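Local coordinates for protein ciona betagamma-crystallin (Ciona intestinalis, PDB 2BV2) that binds two calcium ions in a single beta/gamma-crystallin domain and serves as a structural component of the neuroectodermal visual system, at residues T20-D24 / L25-G29; I37-S41 / G42-V46. All coordinates share one frame; numbering follows the deposited sequence.

Contact 1. Residues T20-D24 / L25-G29. With ACT (acetate ion), chain E.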
ATOM      1  N   THR A  20       1.792 -10.307   4.772  1.00 14.20           N
ATOM      2  CA  THR A  20       0.513 -11.009   4.765  1.00 14.51           C
ATOM      3  C   THR A  20      -0.534  -9.974   4.407  1.00 15.16           C
ATOM      4  O   THR A  20      -0.267  -8.780   4.492  1.00 17.49           O
ATOM      5  CB  THR A  20       0.221 -11.612   6.167  0.50 17.27           C
ATOM      6  OG1 THR A  20       1.221 -12.584   6.488  0.50 19.00           O
ATOM      7  CG2 THR A  20      -1.136 -12.282   6.240  0.50 18.46           C
ATOM      8  N   SER A  21      -1.705 -10.426   3.986  1.00 14.12           N
ATOM      9  CA  SER A  21      -2.793  -9.533   3.632  1.00 15.04           C
ATOM     10  C   SER A  21      -3.304  -8.844   4.886  1.00 13.78           C
ATOM     11  O   SER A  21      -3.169  -9.373   5.982  1.00 16.35           O
ATOM     12  CB  SER A  21      -3.890 -10.315   2.904  0.50 15.33           C
ATOM     13  OG  SER A  21      -3.371 -10.949   1.729  0.50 12.59           O
ATOM     14  N   VAL A  22      -3.851  -7.641   4.719  1.00 15.21           N
ATOM     15  CA  VAL A  22      -4.405  -6.862   5.820  1.00 11.52           C
ATOM     16  C   VAL A  22      -5.691  -6.225   5.322  1.00 13.74           C
ATOM     17  O   VAL A  22      -5.641  -5.357   4.461  1.00 12.91           O
ATOM     18  CB  VAL A  22      -3.442  -5.745   6.286  1.00 13.43           C
ATOM     19  CG1 VAL A  22      -4.114  -4.868   7.314  1.00 15.37           C
ATOM     20  CG2 VAL A  22      -2.158  -6.367   6.841  1.00 12.01           C
ATOM     21  N   SER A  23      -6.826  -6.674   5.863  1.00 12.67           N
ATOM     22  CA  SER A  23      -8.141  -6.214   5.406  1.00 14.16           C
ATOM     23  C   SER A  23      -8.484  -4.816   5.893  1.00 12.30           C
ATOM     24  O   SER A  23      -9.368  -4.165   5.327  1.00 13.49           O
ATOM     25  CB  SER A  23      -9.236  -7.189   5.865  0.50 14.15           C
ATOM     26  OG  SER A  23     -10.536  -6.622   5.739  0.50 14.99           O
ATOM     27  N   ASP A  24      -7.822  -4.360   6.959  1.00 14.62           N
ATOM     28  CA  ASP A  24      -8.112  -3.054   7.529  1.00 14.12           C
ATOM     29  C   ASP A  24      -6.841  -2.418   8.071  1.00 15.25           C
ATOM     30  O   ASP A  24      -6.402  -2.731   9.183  1.00 12.64           O
ATOM     31  CB  ASP A  24      -9.158  -3.205   8.636  1.00 15.83           C
ATOM     32  CG  ASP A  24      -9.472  -1.903   9.355  1.00 20.42           C
ATOM     33  OD1 ASP A  24      -9.090  -0.818   8.871  1.00 22.58           O
ATOM     34  OD2 ASP A  24     -10.110  -1.978  10.426  1.00 23.03           O
ATOM     35  N   LEU A  25      -6.254  -1.517   7.287  1.00 13.35           N
ATOM     36  CA  LEU A  25      -4.988  -0.884   7.697  1.00 11.48           C
ATOM     37  C   LEU A  25      -5.058  -0.116   9.007  1.00 10.17           C
ATOM     38  O   LEU A  25      -4.023   0.172   9.573  1.00 12.14           O
ATOM     39  CB  LEU A  25      -4.418   0.007   6.591  1.00 11.02           C
ATOM     40  CG  LEU A  25      -3.774  -0.728   5.408  1.00 10.03           C
ATOM     41  CD1 LEU A  25      -3.452   0.263   4.367  1.00 10.58           C
ATOM     42  CD2 LEU A  25      -2.508  -1.501   5.792  1.00 10.56           C
ATOM     43  N   ASN A  26      -6.260   0.224   9.473  1.00 11.51           N
ATOM     44  CA  ASN A  26      -6.433   0.848  10.805  1.00 10.18           C
ATOM     45  C   ASN A  26      -5.834   0.036  11.947  1.00 11.28           C
ATOM     46  O   ASN A  26      -5.417   0.605  12.959  1.00 12.37           O
ATOM     47  CB  ASN A  26      -7.895   1.080  11.118  1.00 10.85           C
ATOM     48  CG  ASN A  26      -8.487   2.255  10.381  1.00 14.85           C
ATOM     49  OD1 ASN A  26      -8.084   3.408  10.576  1.00 20.93           O
ATOM     50  ND2 ASN A  26      -9.487   1.984   9.559  1.00 21.35           N
ATOM     51  N   VAL A  27      -5.813  -1.285  11.806  1.00 12.66           N
ATOM     52  CA  VAL A  27      -5.275  -2.147  12.866  1.00 12.24           C
ATOM     53  C   VAL A  27      -3.814  -1.804  13.156  1.00 14.36           C
ATOM     54  O   VAL A  27      -3.336  -1.993  14.281  1.00 17.58           O
ATOM     55  CB  VAL A  27      -5.428  -3.651  12.555  1.00 14.63           C
ATOM     56  CG1 VAL A  27      -6.893  -4.016  12.299  1.00 18.15           C
ATOM     57  CG2 VAL A  27      -4.556  -4.058  11.384  1.00 17.52           C
ATOM     58  N   HIS A  28      -3.121  -1.294  12.137  1.00 13.01           N
ATOM     59  CA  HIS A  28      -1.728  -0.835  12.257  1.00 11.37           C
ATOM     60  C   HIS A  28      -1.556   0.682  12.146  1.00 11.95           C
ATOM     61  O   HIS A  28      -0.438   1.161  11.992  1.00 13.20           O
ATOM     62  CB  HIS A  28      -0.887  -1.536  11.195  1.00 13.24           C
ATOM     63  CG  HIS A  28      -0.821  -3.015  11.380  1.00 12.10           C
ATOM     64  ND1 HIS A  28      -1.261  -3.908  10.431  1.00 15.52           N
ATOM     65  CD2 HIS A  28      -0.381  -3.758  12.422  1.00 13.46           C
ATOM     66  CE1 HIS A  28      -1.085  -5.140  10.876  1.00 15.00           C
ATOM     67  NE2 HIS A  28      -0.559  -5.076  12.085  1.00 17.85           N
ATOM     68  N   GLY A  29      -2.649   1.441  12.241  1.00 11.54           N
ATOM     69  CA  GLY A  29      -2.581   2.903  12.204  1.00 12.02           C
ATOM     70  C   GLY A  29      -2.150   3.464  10.859  1.00 11.57           C
ATOM     71  O   GLY A  29      -1.575   4.561  10.794  1.00 15.88           O
TER
HETATM   72  C   ACT E 103      -6.562  -7.433   9.213  1.00 26.90           C
HETATM   73  O   ACT E 103      -6.741  -8.278   8.290  1.00 26.08           O
HETATM   74  OXT ACT E 103      -7.075  -6.296   9.068  1.00 25.93           O
HETATM   75  CH3 ACT E 103      -5.741  -7.740  10.423  1.00 27.21           C

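Contact 2. Residues I37-S41 / G42-V46. With SO4 (sulfate ion), chain F.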
ATOM      1  N   ILE A  37       5.260   3.527  -1.803  1.00 11.62           N
ATOM      2  CA  ILE A  37       5.277   2.078  -1.586  1.00 12.20           C
ATOM      3  C   ILE A  37       6.513   1.460  -2.210  1.00  8.82           C
ATOM      4  O   ILE A  37       6.912   1.852  -3.294  1.00 11.21           O
ATOM      5  CB  ILE A  37       4.018   1.380  -2.197  1.00 10.82           C
ATOM      6  CG1 ILE A  37       2.724   1.831  -1.501  1.00 11.19           C
ATOM      7  CG2 ILE A  37       4.149  -0.151  -2.121  1.00 12.75           C
ATOM      8  CD1 ILE A  37       1.472   1.224  -2.136  1.00 11.51           C
ATOM      9  N   ILE A  38       7.113   0.491  -1.514  1.00  9.76           N
ATOM     10  CA  ILE A  38       8.137  -0.353  -2.086  1.00 13.25           C
ATOM     11  C   ILE A  38       7.647  -1.791  -2.014  1.00 13.24           C
ATOM     12  O   ILE A  38       7.320  -2.291  -0.929  1.00 13.67           O
ATOM     13  CB  ILE A  38       9.474  -0.241  -1.342  1.00 13.42           C
ATOM     14  CG1 ILE A  38      10.036   1.175  -1.534  1.00 12.29           C
ATOM     15  CG2 ILE A  38      10.454  -1.339  -1.842  1.00 12.93           C
ATOM     16  CD1 ILE A  38      11.351   1.439  -0.835  1.00 12.49           C
ATOM     17  N   VAL A  39       7.571  -2.458  -3.164  1.00 11.84           N
ATOM     18  CA  VAL A  39       7.315  -3.899  -3.162  1.00 14.22           C
ATOM     19  C   VAL A  39       8.662  -4.594  -3.284  1.00 12.53           C
ATOM     20  O   VAL A  39       9.314  -4.499  -4.318  1.00 13.74           O
ATOM     21  CB  VAL A  39       6.371  -4.327  -4.301  1.00 14.58           C
ATOM     22  CG1 VAL A  39       6.183  -5.835  -4.315  1.00 17.50           C
ATOM     23  CG2 VAL A  39       5.012  -3.657  -4.174  1.00 12.23           C
ATOM     24  N   GLU A  40       9.075  -5.293  -2.227  1.00 12.98           N
ATOM     25  CA  GLU A  40      10.343  -6.026  -2.238  1.00 13.58           C
ATOM     26  C   GLU A  40      10.214  -7.340  -2.996  1.00 13.69           C
ATOM     27  O   GLU A  40      11.086  -7.693  -3.785  1.00 18.14           O
ATOM     28  CB  GLU A  40      10.827  -6.296  -0.819  1.00 18.56           C
ATOM     29  CG  GLU A  40      10.989  -5.048   0.031  1.00 25.61           C
ATOM     30  CD  GLU A  40      12.209  -4.221  -0.331  1.00 30.24           C
ATOM     31  OE1 GLU A  40      12.840  -4.476  -1.378  1.00 34.97           O
ATOM     32  OE2 GLU A  40      12.545  -3.303   0.448  1.00 39.89           O
ATOM     33  N   SER A  41       9.113  -8.052  -2.755  1.00 14.67           N
ATOM     34  CA  SER A  41       8.828  -9.310  -3.433  1.00 10.90           C
ATOM     35  C   SER A  41       7.336  -9.532  -3.486  1.00 14.70           C
ATOM     36  O   SER A  41       6.601  -8.973  -2.689  1.00 15.60           O
ATOM     37  CB  SER A  41       9.488 -10.472  -2.683  1.00 13.44           C
ATOM     38  OG  SER A  41       9.046 -10.513  -1.336  1.00 19.16           O
ATOM     39  N   GLY A  42       6.907 -10.365  -4.430  1.00 15.92           N
ATOM     40  CA  GLY A  42       5.520 -10.726  -4.588  1.00 12.73           C
ATOM     41  C   GLY A  42       4.773  -9.724  -5.428  1.00 14.77           C
ATOM     42  O   GLY A  42       5.271  -8.624  -5.687  1.00 14.76           O
ATOM     43  N   THR A  43       3.596 -10.132  -5.896  1.00 15.03           N
ATOM     44  CA  THR A  43       2.656  -9.213  -6.531  1.00 15.15           C
ATOM     45  C   THR A  43       1.579  -8.913  -5.491  1.00 10.95           C
ATOM     46  O   THR A  43       1.142  -9.812  -4.773  1.00 15.65           O
ATOM     47  CB  THR A  43       2.025  -9.795  -7.806  1.00 17.06           C
ATOM     48  OG1 THR A  43       3.053 -10.108  -8.759  1.00 22.94           O
ATOM     49  CG2 THR A  43       1.075  -8.782  -8.431  1.00 16.20           C
ATOM     50  N   TRP A  44       1.202  -7.639  -5.391  1.00 12.47           N
ATOM     51  CA  TRP A  44       0.263  -7.146  -4.368  1.00  8.85           C
ATOM     52  C   TRP A  44      -0.840  -6.340  -5.013  1.00 12.81           C
ATOM     53  O   TRP A  44      -0.599  -5.642  -5.982  1.00 15.61           O
ATOM     54  CB  TRP A  44       1.007  -6.262  -3.369  1.00 12.38           C
ATOM     55  CG  TRP A  44       1.964  -7.053  -2.514  1.00 10.32           C
ATOM     56  CD1 TRP A  44       3.209  -7.441  -2.839  1.00 12.22           C
ATOM     57  CD2 TRP A  44       1.725  -7.517  -1.186  1.00 10.92           C
ATOM     58  NE1 TRP A  44       3.771  -8.160  -1.807  1.00 13.63           N
ATOM     59  CE2 TRP A  44       2.880  -8.206  -0.773  1.00 12.25           C
ATOM     60  CE3 TRP A  44       0.642  -7.419  -0.303  1.00 13.45           C
ATOM     61  CZ2 TRP A  44       2.990  -8.788   0.485  1.00 11.34           C
ATOM     62  CZ3 TRP A  44       0.750  -7.998   0.939  1.00 12.66           C
ATOM     63  CH2 TRP A  44       1.912  -8.678   1.323  1.00 14.21           C
ATOM     64  N   PHE A  45      -2.054  -6.469  -4.484  1.00 13.32           N
ATOM     65  CA  PHE A  45      -3.131  -5.562  -4.817  1.00 11.97           C
ATOM     66  C   PHE A  45      -3.380  -4.669  -3.614  1.00 12.77           C
ATOM     67  O   PHE A  45      -3.531  -5.147  -2.493  1.00 14.86           O
ATOM     68  CB  PHE A  45      -4.411  -6.334  -5.148  1.00 16.26           C
ATOM     69  CG  PHE A  45      -4.348  -7.068  -6.459  1.00 17.37           C
ATOM     70  CD1 PHE A  45      -4.647  -6.423  -7.649  1.00 22.00           C
ATOM     71  CD2 PHE A  45      -3.998  -8.407  -6.497  1.00 20.67           C
ATOM     72  CE1 PHE A  45      -4.595  -7.101  -8.860  1.00 21.85           C
ATOM     73  CE2 PHE A  45      -3.947  -9.095  -7.709  1.00 22.05           C
ATOM     74  CZ  PHE A  45      -4.240  -8.435  -8.889  1.00 22.25           C
ATOM     75  N   VAL A  46      -3.457  -3.371  -3.849  1.00 11.01           N
ATOM     76  CA  VAL A  46      -3.766  -2.448  -2.782  1.00 11.54           C
ATOM     77  C   VAL A  46      -5.099  -1.789  -3.115  1.00 12.73           C
ATOM     78  O   VAL A  46      -5.386  -1.533  -4.268  1.00 14.58           O
ATOM     79  CB  VAL A  46      -2.638  -1.403  -2.560  1.00 13.05           C
ATOM     80  CG1 VAL A  46      -1.355  -2.113  -2.156  1.00 13.52           C
ATOM     81  CG2 VAL A  46      -2.431  -0.542  -3.783  1.00 16.38           C
TER
HETATM   82  S   SO4 F 104       9.437 -13.092  -5.812  0.50 22.99           S
HETATM   83  O1  SO4 F 104       8.192 -12.341  -5.687  0.50 24.11           O
HETATM   84  O2  SO4 F 104       9.418 -13.865  -7.047  0.50 20.16           O
HETATM   85  O3  SO4 F 104      10.566 -12.165  -5.829  0.50 22.63           O
HETATM   86  O4  SO4 F 104       9.583 -13.983  -4.665  0.50 22.68           O

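Contact 1. Residues T20-D24 / L25-G29
The imidazole of His28 meets Val22 at its edge, near the ring plane, with Val22 CG1 4.3 Å from His28 ND1. Over one face of the same ring sits Val27 CG2, 3.4 Å above the plane and offset toward the rim. Val22 CG1 also touches Val27 CG2 and, at 4.0 Å, Leu25 CD2, so one methyl ties together three residues of the turn.

The polar half centres on Asp24. With CG anti to its own N (chi1 177°), the carboxylate lies beside the carbonyl and faces the amides that follow. Asp24 OD1 then accepts twice from Asn26: from the backbone N at 3.1 Å, arriving from above the carboxylate plane and closing an Asx turn, and from ND2 at 2.9 Å through the syn lone pair. Carboxylate and amide planes stand 79° apart. Val27 N meanwhile donates to Asp24 O at 3.1 Å, nearly straight at 165°, and starts the short 3-10 segment 25-27.

Beside the valine methyls an acetate, probably from the crystallisation liquor, is held by Ser23 N and Asp24 N. Leu25 hydrogen-bonds through its backbone to Ser78, a ligand of one calcium ion. Putting an alanine in place of Asp24 would probably leave Asn26 N without its acceptor and set the Asn26 amide free to turn.

Glu50 places a like charge close to Asp24 OD1; the two N-H groups of Asn26 on that oxygen probably offset part of the repulsion and favour the ionised carboxylate.

Contact 2. Residues I37-S41 / G42-V46
The peptide between Ser41 and Gly42 is held at both its polar atoms: Gly42 N donates to sulfate O1 at 2.7 Å, while Ser41 O accepts from the indole Trp44 NE1 at 3.1 Å. The indole bond is well aimed. The acceptor lies in the ring plane at the edge of Trp44, the donor lies in the carbonyl plane of Ser41, and the N-H points at the oxygen with an angle of 153°. The sulfate probably comes from the crystallisation liquor.

Chi1 of -69° sets Trp44 CG anti to the carbonyl carbon, and chi2 of 82° turns the pyrrole edge, with CD1 and NE1, toward strand 37-41. There Val39 CG1 meets Trp44 CD1 at 3.7 Å, obliquely to the ring. The same methyl also presses against Gly42 O at 3.2 Å, a buried carbonyl oxygen with no hydrogen-bond partner in the model. Further along, Ile37 CD1 and Val46 CG1 make a looser apolar contact.

Strands 37-41 and 44-46 belong to different sheets: their axes run 10.3 Å apart, nearly antiparallel, with side chains rather than backbone bonds bridging the gap. Leu59 and Val80 add to this core from the second sheet. A classic beta bulge, Glu40 and Ser41 opposite Lys2, precedes the crossing, and Gly42 makes the bend with positive phi.

This is the link from the first Greek key motif to the second in a beta/gamma-crystallin domain. Its one indole bond satisfies Ser41 O and, with the packing of Val39, probably fixes the rotation of Trp44, while most of the remaining contact between the strands is apolar.

Contact 1 lies in the long loop after strand 15-18, and contact 2 is a crossing from one sheet to the other; their centres are 15 Å apart. They touch directly where Thr20 O packs on Trp44 CZ3 at 3.8 Å. Strand 79-82 joins them further: Val22 is hydrogen-bonded, backbone to backbone, to Val80, while the side chain of Trp44 rests on both Val80 and Gln82. Neither contact supplies a calcium ligand. The side chain of Leu25 is about 8 Å from a bound calcium ion, and that of Val46 about 10 Å from one.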